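Local coordinates for VompD (Bartonella quintana, PDB 4LGO), which probably mediates adhesion of the bacterium as a trimeric autotransporter adhesin of the outer membrane, this piece being its N-terminal domain 1, at the interface of chains A and B. Sequence-based numbering; all coordinates share one arbitrary frame. Chains: chain A/B, VompD.

The interface of chains A and B. Residues chain A 84, 90-92, 96-98; chain B 90, 98.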
# COMPACT_ATOMS: atom_id res chain seq x y z
N ASN A 84 -1.61 -7.37 -5.20
CA ASN A 84 -0.74 -7.59 -4.05
C ASN A 84 0.57 -6.83 -4.14
O ASN A 84 1.27 -6.86 -5.16
CB ASN A 84 -0.38 -9.09 -3.94
CG ASN A 84 -1.54 -9.90 -3.48
OD1 ASN A 84 -1.70 -10.13 -2.28
ND2 ASN A 84 -2.41 -10.29 -4.41
N PHE A 90 5.02 -6.16 -7.27
CA PHE A 90 3.63 -5.88 -7.57
C PHE A 90 3.04 -7.01 -8.41
O PHE A 90 3.50 -7.27 -9.52
CB PHE A 90 3.56 -4.54 -8.33
CG PHE A 90 4.29 -3.43 -7.62
CD1 PHE A 90 3.70 -2.77 -6.53
CD2 PHE A 90 5.59 -3.10 -7.96
CE1 PHE A 90 4.41 -1.81 -5.85
CE2 PHE A 90 6.30 -2.13 -7.29
CZ PHE A 90 5.70 -1.48 -6.23
N VAL A 91 2.01 -7.67 -7.87
CA VAL A 91 1.47 -8.91 -8.48
C VAL A 91 -0.04 -8.81 -8.60
O VAL A 91 -0.75 -8.45 -7.64
CB VAL A 91 1.82 -10.13 -7.59
CG1 VAL A 91 1.17 -11.39 -8.10
CG2 VAL A 91 3.35 -10.28 -7.48
N ILE A 92 -0.54 -9.14 -9.78
CA ILE A 92 -1.96 -9.42 -9.93
C ILE A 92 -2.11 -10.93 -9.94
O ILE A 92 -1.54 -11.61 -10.80
CB ILE A 92 -2.50 -8.86 -11.25
CG1 ILE A 92 -2.07 -7.40 -11.43
CG2 ILE A 92 -4.01 -9.03 -11.32
CD1 ILE A 92 -3.04 -6.36 -11.03
N PRO A 96 -0.65 -10.25 -14.81
CA PRO A 96 0.73 -9.79 -14.95
C PRO A 96 1.38 -9.48 -13.60
O PRO A 96 0.69 -9.38 -12.57
CB PRO A 96 0.60 -8.49 -15.76
CG PRO A 96 -0.84 -8.38 -16.12
CD PRO A 96 -1.62 -9.23 -15.23
N ASN A 97 2.71 -9.36 -13.61
CA ASN A 97 3.42 -8.89 -12.45
C ASN A 97 4.61 -8.03 -12.81
O ASN A 97 5.08 -8.06 -13.93
CB ASN A 97 3.79 -10.06 -11.52
CG ASN A 97 4.86 -10.95 -12.08
OD1 ASN A 97 5.98 -10.52 -12.34
ND2 ASN A 97 4.54 -12.25 -12.22
N MET A 98 5.05 -7.23 -11.84
CA MET A 98 6.27 -6.46 -11.95
C MET A 98 7.00 -6.72 -10.65
O MET A 98 6.64 -6.15 -9.62
CB MET A 98 5.99 -4.96 -12.13
CG MET A 98 7.29 -4.19 -12.20
SD MET A 98 7.04 -2.43 -12.51
CE MET A 98 6.34 -1.96 -10.97
N PHE B 90 -2.92 -1.98 -10.60
CA PHE B 90 -1.97 -0.92 -10.29
C PHE B 90 -2.14 0.14 -11.34
O PHE B 90 -1.80 -0.08 -12.48
CB PHE B 90 -0.52 -1.47 -10.26
CG PHE B 90 -0.33 -2.56 -9.24
CD1 PHE B 90 -0.10 -2.24 -7.92
CD2 PHE B 90 -0.56 -3.90 -9.57
CE1 PHE B 90 -0.00 -3.24 -6.97
CE2 PHE B 90 -0.44 -4.89 -8.61
CZ PHE B 90 -0.20 -4.56 -7.32
N MET B 98 -1.20 -1.59 -14.83
CA MET B 98 -1.14 -3.04 -14.92
C MET B 98 -2.42 -3.58 -14.31
O MET B 98 -2.67 -3.38 -13.10
CB MET B 98 0.09 -3.56 -14.17
CG MET B 98 0.35 -5.04 -14.24
SD MET B 98 1.98 -5.55 -13.63
CE MET B 98 1.92 -5.03 -11.90
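Strands 83-86, 89-92 and 97-99 of chain A present extended backbone to B:Phe90 and B:Met98, which reach over from strands 89-92 and 97-99 of chain B. Apolar side chains of chain B meet apolar side chains and main chain of chain A, with no nitrogen or oxygen near enough to its opposite number to bond, as would suit the packed interior of a trimer. B:Phe90 points its ring tip first at the chain A sheet: CZ lies 3.5 Å from the backbone O of A:Asn84, and the backbone O of A:Val91 sits in the ring plane at its edge. The weakly positive C-H rim of an aromatic ring suits such a place beside carbonyl groups. One face of this ring takes CB of A:Phe90, 4.0 Å from the centroid. The CD1 edge of A:Phe90 also comes down on that same face, planes 73° apart, with CD1 of A:Phe90 3.8 Å from CE1 of B:Phe90. From the opposite side the CG1-CD1 arm of A:Ile92 slides past in the opposite direction, its methyl tip able to reach the ring edge: CD1 of A:Ile92 lies 3.8 Å from CD2 of B:Phe90. B:Met98 is unbranched and flexible enough to follow the neighbouring backbone. Its CG stands anti to the backbone N (chi1 -176°), and a bend at chi3 (62°) turns the methyl towards A:Phe90. CG of B:Met98 passes 3.8 Å from CB of A:Pro96, whose compact ring offers a rigid apolar surface. The soft, polarisable SD of B:Met98 rests 3.7 Å from the backbone C of A:Asn97. Beyond it, the terminal methyl CE of B:Met98 lies 3.6 Å from the backbone O of A:Phe90.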